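Local coordinates for probable benzoylformate decarboxylase (Rhodococcus jostii, PDB 7ORX), which is a probable thiamine-diphosphate-dependent enzyme of the three-domain family, binding thiamine diphosphate, with a sodium ion, through its N- and C-terminal cofactor-binding domains, at residues V376-S381 with G404-G409; I453-N458 with P519-V524; L210-D215 with S239-P244. All blocks are in the same frame, centred on the assembly; numbering follows the deposited sequence.

Contact 1 (V376-S381 with G404-G409). With TPP (thiamine diphosphate), chain I.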
loop_
_atom_site.group_PDB
_atom_site.type_symbol
_atom_site.label_atom_id
_atom_site.label_comp_id
_atom_site.label_asym_id
_atom_site.label_seq_id
_atom_site.Cartn_x
_atom_site.Cartn_y
_atom_site.Cartn_z
ATOM N N VAL C 376 -3.506 -35.491 -1.178
ATOM C CA VAL C 376 -2.888 -34.147 -1.291
ATOM C C VAL C 376 -1.704 -34.257 -2.253
ATOM O O VAL C 376 -0.667 -34.815 -1.878
ATOM C CB VAL C 376 -2.480 -33.594 0.078
ATOM C CG1 VAL C 376 -1.744 -32.277 -0.023
ATOM C CG2 VAL C 376 -3.677 -33.441 1.001
ATOM N N ASN C 377 -1.878 -33.727 -3.459
ATOM C CA ASN C 377 -0.970 -33.809 -4.625
ATOM C C ASN C 377 -0.107 -32.557 -4.720
ATOM O O ASN C 377 -0.650 -31.486 -4.720
ATOM C CB ASN C 377 -1.800 -33.909 -5.898
ATOM C CG ASN C 377 -0.978 -34.341 -7.078
ATOM O OD1 ASN C 377 0.107 -33.823 -7.288
ATOM N ND2 ASN C 377 -1.452 -35.321 -7.822
ATOM N N GLU C 378 1.202 -32.689 -4.834
ATOM C CA GLU C 378 2.096 -31.561 -5.181
ATOM C C GLU C 378 3.221 -32.150 -6.021
ATOM O O GLU C 378 4.366 -32.162 -5.581
ATOM C CB GLU C 378 2.565 -30.858 -3.915
ATOM C CG GLU C 378 3.255 -29.525 -4.195
ATOM C CD GLU C 378 3.614 -28.727 -2.937
ATOM O OE1 GLU C 378 2.912 -27.677 -2.674
ATOM O OE2 GLU C 378 4.538 -29.178 -2.169
ATOM N N SER C 379 2.843 -32.730 -7.149
ATOM C CA SER C 379 3.722 -33.495 -8.077
ATOM C C SER C 379 3.434 -32.934 -9.461
ATOM O O SER C 379 2.401 -33.339 -10.068
ATOM C CB SER C 379 3.472 -34.977 -8.018
ATOM O OG SER C 379 4.334 -35.677 -8.908
ATOM N N THR C 380 4.253 -31.979 -9.885
ATOM C CA THR C 380 3.852 -30.999 -10.913
ATOM C C THR C 380 3.842 -31.669 -12.291
ATOM O O THR C 380 2.896 -31.383 -13.044
ATOM C CB THR C 380 4.649 -29.707 -10.700
ATOM O OG1 THR C 380 5.985 -30.057 -10.398
ATOM C CG2 THR C 380 4.130 -28.899 -9.523
ATOM N N SER C 381 4.738 -32.630 -12.569
ATOM C CA SER C 381 4.908 -33.218 -13.933
ATOM C C SER C 381 4.038 -34.458 -14.165
ATOM O O SER C 381 4.032 -34.918 -15.296
ATOM C CB SER C 381 6.357 -33.526 -14.227
ATOM O OG SER C 381 6.756 -34.720 -13.582
ATOM N N GLY C 404 -0.137 -22.913 -7.257
ATOM C CA GLY C 404 1.109 -23.658 -7.531
ATOM C C GLY C 404 2.270 -23.156 -6.693
ATOM O O GLY C 404 3.411 -23.382 -7.080
ATOM N N GLY C 405 1.980 -22.482 -5.582
ATOM C CA GLY C 405 2.969 -22.182 -4.535
ATOM C C GLY C 405 3.451 -23.469 -3.906
ATOM O O GLY C 405 2.632 -24.133 -3.241
ATOM N N LEU C 406 4.695 -23.863 -4.162
ATOM C CA LEU C 406 5.182 -25.169 -3.633
ATOM C C LEU C 406 5.461 -25.006 -2.142
ATOM O O LEU C 406 5.682 -23.873 -1.696
ATOM C CB LEU C 406 6.394 -25.686 -4.405
ATOM C CG LEU C 406 6.124 -26.053 -5.865
ATOM C CD1 LEU C 406 7.334 -26.769 -6.446
ATOM C CD2 LEU C 406 4.855 -26.899 -6.010
ATOM N N GLY C 407 5.369 -26.105 -1.410
ATOM C CA GLY C 407 5.438 -26.135 0.061
ATOM C C GLY C 407 4.062 -26.175 0.680
ATOM O O GLY C 407 3.970 -25.986 1.900
ATOM N N PHE C 408 3.047 -26.413 -0.141
ATOM C CA PHE C 408 1.672 -26.694 0.307
ATOM C C PHE C 408 1.514 -28.171 0.657
ATOM O O PHE C 408 0.981 -28.459 1.699
ATOM C CB PHE C 408 0.688 -26.263 -0.768
ATOM C CG PHE C 408 -0.719 -26.756 -0.584
ATOM C CD1 PHE C 408 -1.619 -26.021 0.149
ATOM C CD2 PHE C 408 -1.156 -27.929 -1.185
ATOM C CE1 PHE C 408 -2.927 -26.446 0.293
ATOM C CE2 PHE C 408 -2.466 -28.351 -1.045
ATOM C CZ PHE C 408 -3.339 -27.616 -0.278
ATOM N N GLY C 409 1.960 -29.087 -0.195
ATOM C CA GLY C 409 1.570 -30.512 -0.130
ATOM C C GLY C 409 1.933 -31.209 1.168
ATOM O O GLY C 409 1.018 -31.678 1.880
HETATM N "N1'" TPP I . 9.052 -22.052 -6.130
HETATM C "C2'" TPP I . 7.827 -22.144 -5.596
HETATM C CM2 TPP I . 7.642 -21.709 -4.179
HETATM N "N3'" TPP I . 6.750 -22.588 -6.242
HETATM C "C4'" TPP I . 6.905 -22.963 -7.522
HETATM N "N4'" TPP I . 5.802 -23.397 -8.147
HETATM C "C5'" TPP I . 8.161 -22.918 -8.172
HETATM C "C6'" TPP I . 9.202 -22.430 -7.405
HETATM C "C7'" TPP I . 8.372 -23.360 -9.612
HETATM N N3 TPP I . 8.211 -24.820 -9.819
HETATM C C2 TPP I . 7.166 -25.332 -10.476
HETATM S S1 TPP I . 7.251 -27.035 -10.658
HETATM C C5 TPP I . 8.769 -27.025 -9.811
HETATM C C4 TPP I . 9.106 -25.789 -9.359
HETATM C CM4 TPP I . 10.302 -25.459 -8.516
HETATM C C6 TPP I . 9.586 -28.282 -9.689
HETATM C C7 TPP I . 9.176 -29.156 -8.540
HETATM O O7 TPP I . 8.897 -30.456 -9.092
HETATM P PA TPP I . 8.849 -31.757 -8.168
HETATM O O1A TPP I . 8.195 -31.647 -6.830
HETATM O O2A TPP I . 10.262 -32.236 -8.160
HETATM O O3A TPP I . 7.915 -32.621 -9.144
HETATM P PB TPP I . 8.170 -33.054 -10.694
HETATM O O1B TPP I . 6.993 -33.908 -11.137
HETATM O O2B TPP I . 8.317 -31.781 -11.500
HETATM O O3B TPP I . 9.460 -33.842 -10.638
#
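Glu378, the last residue of strand 374-378, has its CA 5.2 Å from that of Gly409, where the loop 404-409 turns into a helix; the two backbones meet there and diverge on the way to the cofactor. The Glu378 side chain spans the gap. Its CG stands anti to the backbone N (chi1 -168°), and the extended chain carries the carboxylate to a row of backbone N-H groups at the helix start. OE1 accepts from Phe408 N at 2.8 Å through its syn lone pair and more weakly from Gly409 N at 3.0 Å, while OE2 takes a weak bond from Gly407 N. An acidic residue suits this spot, because the buried amides of Phe408 and Gly409 need an acceptor and the helix start would be expected to stabilise negative charge. Gly409 lets the strand come close: a beta carbon there would collide with Glu378 CB. Beside it, Val376 CG1 packs 4.1 Å from Phe408 CE2, two apolar groups in the buried interior. Leu406 serves both sides with its two methyls. CD2 lies 3.6 Å from Glu378 CG, and CD1 packs against the thiazolium ring at TPP C4. The backbone holds the aminopyrimidine: Gly404 O accepts from TPP N4' at 2.6 Å, and Leu406 N donates to TPP N3'. At the other end Ser381 grips TPP O1B with its N and OG, the hydroxyl at 2.6 Å. Aminopyrimidine and diphosphate thus sit at opposite ends of the contact, with Leu406 under the bend of a V-shaped cofactor, as is characteristic of thiamine diphosphate enzymes.

Contact 2 (I453-N458 with P519-V524). With NA (sodium ion), chain J; TPP (thiamine diphosphate), chain I.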
loop_
_atom_site.group_PDB
_atom_site.type_symbol
_atom_site.label_atom_id
_atom_site.label_comp_id
_atom_site.label_asym_id
_atom_site.label_seq_id
_atom_site.Cartn_x
_atom_site.Cartn_y
_atom_site.Cartn_z
ATOM N N ILE C 453 2.992 -40.269 3.375
ATOM C CA ILE C 453 3.686 -39.353 2.436
ATOM C C ILE C 453 4.468 -40.196 1.420
ATOM O O ILE C 453 5.377 -40.932 1.818
ATOM C CB ILE C 453 4.595 -38.409 3.234
ATOM C CG1 ILE C 453 3.800 -37.585 4.254
ATOM C CG2 ILE C 453 5.378 -37.492 2.324
ATOM C CD1 ILE C 453 2.799 -36.656 3.638
ATOM N N ILE C 454 4.131 -40.078 0.142
ATOM C CA ILE C 454 4.867 -40.723 -0.970
ATOM C C ILE C 454 5.634 -39.639 -1.702
ATOM O O ILE C 454 4.999 -38.778 -2.318
ATOM C CB ILE C 454 3.895 -41.455 -1.893
ATOM C CG1 ILE C 454 3.153 -42.548 -1.132
ATOM C CG2 ILE C 454 4.625 -41.987 -3.092
ATOM C CD1 ILE C 454 2.005 -43.170 -1.926
ATOM N N ILE C 455 6.951 -39.654 -1.593
ATOM C CA ILE C 455 7.843 -38.752 -2.365
ATOM C C ILE C 455 8.043 -39.414 -3.726
ATOM O O ILE C 455 8.530 -40.501 -3.725
ATOM C CB ILE C 455 9.184 -38.562 -1.639
ATOM C CG1 ILE C 455 9.029 -38.041 -0.206
ATOM C CG2 ILE C 455 10.084 -37.674 -2.451
ATOM C CD1 ILE C 455 8.191 -36.814 -0.087
ATOM N N LEU C 456 7.621 -38.805 -4.823
ATOM C CA LEU C 456 7.952 -39.268 -6.176
ATOM C C LEU C 456 9.268 -38.601 -6.511
ATOM O O LEU C 456 9.245 -37.403 -6.777
ATOM C CB LEU C 456 6.888 -38.842 -7.173
ATOM C CG LEU C 456 5.601 -39.645 -7.119
ATOM C CD1 LEU C 456 4.779 -39.250 -5.933
ATOM C CD2 LEU C 456 4.746 -39.398 -8.338
ATOM N N ASN C 457 10.363 -39.353 -6.416
ATOM C CA ASN C 457 11.740 -38.836 -6.567
ATOM C C ASN C 457 12.255 -39.160 -7.969
ATOM O O ASN C 457 12.717 -40.305 -8.163
ATOM C CB ASN C 457 12.677 -39.440 -5.524
ATOM C CG ASN C 457 14.094 -38.912 -5.655
ATOM O OD1 ASN C 457 14.434 -38.282 -6.653
ATOM N ND2 ASN C 457 14.911 -39.133 -4.636
ATOM N N ASN C 458 12.243 -38.188 -8.884
ATOM C CA ASN C 458 12.818 -38.352 -10.237
ATOM C C ASN C 458 14.132 -37.557 -10.363
ATOM O O ASN C 458 14.650 -37.449 -11.478
ATOM C CB ASN C 458 11.767 -38.136 -11.331
ATOM C CG ASN C 458 11.083 -36.803 -11.361
ATOM O OD1 ASN C 458 11.491 -35.882 -10.674
ATOM N ND2 ASN C 458 10.033 -36.725 -12.164
ATOM N N PRO C 519 2.896 -41.395 11.246
ATOM C CA PRO C 519 3.372 -40.922 9.955
ATOM C C PRO C 519 4.383 -41.933 9.415
ATOM O O PRO C 519 5.194 -42.455 10.182
ATOM C CB PRO C 519 4.039 -39.578 10.231
ATOM C CG PRO C 519 4.265 -39.592 11.708
ATOM C CD PRO C 519 3.115 -40.392 12.294
ATOM N N THR C 520 4.281 -42.171 8.116
ATOM C CA THR C 520 5.163 -43.049 7.301
ATOM C C THR C 520 5.469 -42.327 5.998
ATOM O O THR C 520 4.563 -41.664 5.459
ATOM C CB THR C 520 4.470 -44.378 7.003
ATOM O OG1 THR C 520 3.114 -44.067 6.681
ATOM C CG2 THR C 520 4.493 -45.292 8.201
ATOM N N LEU C 521 6.702 -42.430 5.544
ATOM C CA LEU C 521 7.166 -41.853 4.276
ATOM C C LEU C 521 7.677 -42.984 3.409
ATOM O O LEU C 521 8.526 -43.741 3.887
ATOM C CB LEU C 521 8.300 -40.878 4.561
ATOM C CG LEU C 521 8.844 -40.198 3.317
ATOM C CD1 LEU C 521 9.069 -38.713 3.569
ATOM C CD2 LEU C 521 10.095 -40.883 2.823
ATOM N N ILE C 522 7.217 -43.064 2.172
ATOM C CA ILE C 522 7.785 -43.980 1.149
ATOM C C ILE C 522 8.465 -43.122 0.099
ATOM O O ILE C 522 7.781 -42.338 -0.496
ATOM C CB ILE C 522 6.667 -44.812 0.528
ATOM C CG1 ILE C 522 6.019 -45.720 1.562
ATOM C CG2 ILE C 522 7.172 -45.590 -0.646
ATOM C CD1 ILE C 522 4.610 -46.119 1.184
ATOM N N GLU C 523 9.763 -43.288 -0.129
ATOM C CA GLU C 523 10.469 -42.597 -1.224
ATOM C C GLU C 523 10.427 -43.543 -2.409
ATOM O O GLU C 523 11.001 -44.574 -2.308
ATOM C CB GLU C 523 11.890 -42.240 -0.824
ATOM C CG GLU C 523 12.650 -41.554 -1.935
ATOM C CD GLU C 523 14.147 -41.341 -1.673
ATOM O OE1 GLU C 523 14.587 -41.544 -0.512
ATOM O OE2 GLU C 523 14.891 -40.967 -2.625
ATOM N N VAL C 524 9.668 -43.246 -3.438
ATOM C CA VAL C 524 9.588 -44.063 -4.675
ATOM C C VAL C 524 10.576 -43.448 -5.643
ATOM O O VAL C 524 10.483 -42.258 -5.848
ATOM C CB VAL C 524 8.186 -44.033 -5.297
ATOM C CG1 VAL C 524 8.140 -44.815 -6.587
ATOM C CG2 VAL C 524 7.141 -44.537 -4.325
HETATM NA NA NA J . 11.047 -34.234 -9.424
HETATM N "N1'" TPP I . 9.052 -22.052 -6.130
HETATM C "C2'" TPP I . 7.827 -22.144 -5.596
HETATM C CM2 TPP I . 7.642 -21.709 -4.179
HETATM N "N3'" TPP I . 6.750 -22.588 -6.242
HETATM C "C4'" TPP I . 6.905 -22.963 -7.522
HETATM N "N4'" TPP I . 5.802 -23.397 -8.147
HETATM C "C5'" TPP I . 8.161 -22.918 -8.172
HETATM C "C6'" TPP I . 9.202 -22.430 -7.405
HETATM C "C7'" TPP I . 8.372 -23.360 -9.612
HETATM N N3 TPP I . 8.211 -24.820 -9.819
HETATM C C2 TPP I . 7.166 -25.332 -10.476
HETATM S S1 TPP I . 7.251 -27.035 -10.658
HETATM C C5 TPP I . 8.769 -27.025 -9.811
HETATM C C4 TPP I . 9.106 -25.789 -9.359
HETATM C CM4 TPP I . 10.302 -25.459 -8.516
HETATM C C6 TPP I . 9.586 -28.282 -9.689
HETATM C C7 TPP I . 9.176 -29.156 -8.540
HETATM O O7 TPP I . 8.897 -30.456 -9.092
HETATM P PA TPP I . 8.849 -31.757 -8.168
HETATM O O1A TPP I . 8.195 -31.647 -6.830
HETATM O O2A TPP I . 10.262 -32.236 -8.160
HETATM O O3A TPP I . 7.915 -32.621 -9.144
HETATM P PB TPP I . 8.170 -33.054 -10.694
HETATM O O1B TPP I . 6.993 -33.908 -11.137
HETATM O O2B TPP I . 8.317 -31.781 -11.500
HETATM O O3B TPP I . 9.460 -33.842 -10.638
HETATM O O HOH W 1 9.427 -35.807 -8.716
#
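Two neighbouring strands of the six-stranded parallel sheet in the C-terminal thiamine diphosphate-binding domain meet here, 452-457 beside 520-525. Their short axes approach to 4.7 Å and lie 18° apart. Ile453 pairs with Leu521, Ile454 with Ile522, Ile455 with Glu523 and Leu456 with Val524. The hydrogen bonds follow the parallel pattern, in which Ile453 and Ile455 reach both ways to the residues flanking their partners: Ile453 N donates to Thr520 O, and Ile453 O accepts from Ile522 N at 2.8 Å. Farther along, Asn457 N donates to Val524 O. Beta-branched residues suit the extended backbone and fill both faces. On one, Ile454 CG2 lies alongside Val524 CG2, 3.8 Å away and pointing the same way, with Phe506 of helix 503-515 packed over them. On the other, Leu521 CD1 touches both Ile455 CG1 and Ile453 CG2, against helix 486-493. Beyond the strand, Asn458, Asp431 and Thr460 bind the sodium ion, which also takes TPP O2A at 2.5 Å, TPP O3B and a water; that water donates to Leu456 O. The chain delivers a ligand to the metal from the sheet's C-terminal edge, the usual place for a site in such a fold. Near that edge Asn457 and Glu523 lay their amide and carboxylate planes almost parallel, 14° apart, and Asn457 ND2 donates at 2.7 Å to the anti side of Glu523 OE2, somewhat out of the carboxylate plane.

Contact 3 (L210-D215 with S239-P244)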
loop_
_atom_site.group_PDB
_atom_site.type_symbol
_atom_site.label_atom_id
_atom_site.label_comp_id
_atom_site.label_asym_id
_atom_site.label_seq_id
_atom_site.Cartn_x
_atom_site.Cartn_y
_atom_site.Cartn_z
ATOM N N LEU C 210 -16.324 -27.865 -14.230
ATOM C CA LEU C 210 -16.545 -27.765 -12.773
ATOM C C LEU C 210 -15.252 -27.361 -12.088
ATOM O O LEU C 210 -14.180 -27.857 -12.451
ATOM C CB LEU C 210 -17.074 -29.090 -12.222
ATOM C CG LEU C 210 -18.455 -29.481 -12.751
ATOM C CD1 LEU C 210 -18.988 -30.771 -12.138
ATOM C CD2 LEU C 210 -19.459 -28.400 -12.533
ATOM N N GLY C 211 -15.374 -26.490 -11.091
ATOM C CA GLY C 211 -14.222 -25.952 -10.354
ATOM C C GLY C 211 -14.292 -26.297 -8.881
ATOM O O GLY C 211 -15.256 -26.905 -8.405
ATOM N N PRO C 212 -13.285 -25.826 -8.124
ATOM C CA PRO C 212 -13.055 -26.272 -6.760
ATOM C C PRO C 212 -14.271 -25.943 -5.919
ATOM O O PRO C 212 -14.549 -26.716 -5.008
ATOM C CB PRO C 212 -11.763 -25.582 -6.280
ATOM C CG PRO C 212 -11.415 -24.582 -7.322
ATOM C CD PRO C 212 -12.266 -24.870 -8.554
ATOM N N ALA C 213 -14.936 -24.821 -6.196
ATOM C CA ALA C 213 -16.030 -24.349 -5.308
ATOM C C ALA C 213 -17.184 -25.357 -5.295
ATOM O O ALA C 213 -17.891 -25.380 -4.356
ATOM C CB ALA C 213 -16.494 -22.985 -5.722
ATOM N N VAL C 214 -17.308 -26.235 -6.279
ATOM C CA VAL C 214 -18.325 -27.321 -6.227
ATOM C C VAL C 214 -17.941 -28.254 -5.091
ATOM O O VAL C 214 -18.819 -28.575 -4.315
ATOM C CB VAL C 214 -18.445 -28.093 -7.548
ATOM C CG1 VAL C 214 -19.445 -29.231 -7.409
ATOM C CG2 VAL C 214 -18.842 -27.187 -8.709
ATOM N N ASP C 215 -16.674 -28.644 -4.992
ATOM C CA ASP C 215 -16.187 -29.549 -3.913
ATOM C C ASP C 215 -16.305 -28.816 -2.578
ATOM O O ASP C 215 -16.938 -29.365 -1.675
ATOM C CB ASP C 215 -14.760 -30.065 -4.149
ATOM C CG ASP C 215 -14.364 -31.260 -3.307
ATOM O OD1 ASP C 215 -15.146 -32.270 -3.299
ATOM O OD2 ASP C 215 -13.259 -31.195 -2.673
ATOM N N SER C 239 -6.042 -26.246 -14.186
ATOM C CA SER C 239 -5.212 -25.995 -12.984
ATOM C C SER C 239 -6.125 -26.230 -11.773
ATOM O O SER C 239 -6.279 -25.353 -10.913
ATOM C CB SER C 239 -4.639 -24.585 -13.013
ATOM O OG SER C 239 -4.023 -24.246 -14.264
ATOM N N PRO C 240 -6.706 -27.453 -11.645
ATOM C CA PRO C 240 -7.556 -27.774 -10.512
ATOM C C PRO C 240 -6.773 -27.941 -9.214
ATOM O O PRO C 240 -5.669 -28.456 -9.196
ATOM C CB PRO C 240 -8.155 -29.122 -10.914
ATOM C CG PRO C 240 -7.087 -29.767 -11.746
ATOM C CD PRO C 240 -6.464 -28.626 -12.516
ATOM N N SER C 241 -7.377 -27.542 -8.132
ATOM C CA SER C 241 -6.874 -27.645 -6.749
ATOM C C SER C 241 -7.772 -28.629 -6.002
ATOM O O SER C 241 -7.357 -29.019 -4.940
ATOM C CB SER C 241 -6.910 -26.255 -6.126
ATOM O OG SER C 241 -8.155 -25.607 -6.456
ATOM N N ARG C 242 -8.988 -28.929 -6.504
ATOM C CA ARG C 242 -9.898 -29.911 -5.866
ATOM C C ARG C 242 -10.542 -30.765 -6.950
ATOM O O ARG C 242 -10.469 -30.405 -8.117
ATOM C CB ARG C 242 -10.947 -29.200 -5.028
ATOM C CG ARG C 242 -10.339 -28.256 -3.991
ATOM C CD ARG C 242 -11.411 -27.554 -3.159
ATOM N NE ARG C 242 -12.118 -28.490 -2.302
ATOM C CZ ARG C 242 -12.564 -28.230 -1.095
ATOM N NH1 ARG C 242 -12.379 -27.034 -0.571
ATOM N NH2 ARG C 242 -13.172 -29.176 -0.396
ATOM N N CYS C 243 -11.144 -31.870 -6.579
ATOM C CA CYS C 243 -11.871 -32.720 -7.528
ATOM C C CYS C 243 -13.361 -32.609 -7.233
ATOM O O CYS C 243 -13.825 -33.037 -6.182
ATOM C CB CYS C 243 -11.452 -34.171 -7.404
ATOM S SG CYS C 243 -12.427 -35.224 -8.505
ATOM N N PRO C 244 -14.130 -31.962 -8.111
ATOM C CA PRO C 244 -15.541 -31.718 -7.866
ATOM C C PRO C 244 -16.523 -32.768 -8.383
ATOM O O PRO C 244 -17.735 -32.542 -8.366
ATOM C CB PRO C 244 -15.760 -30.425 -8.657
ATOM C CG PRO C 244 -14.861 -30.607 -9.846
ATOM C CD PRO C 244 -13.621 -31.230 -9.264
#
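The Arg242 guanidinium carries Asp215 OD2 at its edge, in plane, while the backbone carbon C of Asp215 lies over one face, offset toward the rim. NE and NH2 both bind that one oxygen, each at 3.0 Å, in a side-on salt bridge. The carboxylate stands steeply to the guanidinium, 76° between planes, so the two nitrogens meet OD2 differently: NE on its anti side, NH2 from above the carboxylate plane. A bend at chi3 (68°) turns the guanidinium toward Asp215; a long, flexible arginine suits the task, reaching a buried aspartate and offering two N-H groups to one oxygen. Asp215 OD1 instead faces Asn220 and the backbone N of Gly396, so both oxygens of this buried acid have partners. Pro212 has its CB 3.7 Å from Arg242 CD and its CG against Ser241 OG. Deeper in, the compact, rigid ring of Pro244 makes an apolar wedge: its CG sits 3.6 Å from Leu210 CB, and its CB 3.7 Å from Val214 CB. Leu210 ends strand 206-210, and the chain then passes into helix 212-216, while 239-244 follows the adjacent strand 234-236. The contact therefore joins two neighbouring strand-end connections of the central domain's Rossmann-like parallel sheet.

Along the chain the contacts come in series, none nested in or crossing another. Contact 3 closes first, drawing together residues 210 and 244 around helix 220-230 and strand 234-236 of the central domain. Contact 1 follows, closing a loop of 22 residues with helix 383-389 and strand 398-399. Contact 2 is last and bridges 60 residues, including helices 462-470, 486-493 and 503-515. Contacts 1 and 2 share one sheet and one thiamine diphosphate, and touch where Ser379 OG packs on Leu456 CD2. Contact 3 touches neither: its centre lies about 25 Å from that of contact 2 and its nearest atoms about 6 Å from contact 1, although Ser241 and Asp215 reach residues 396-400 in that loop.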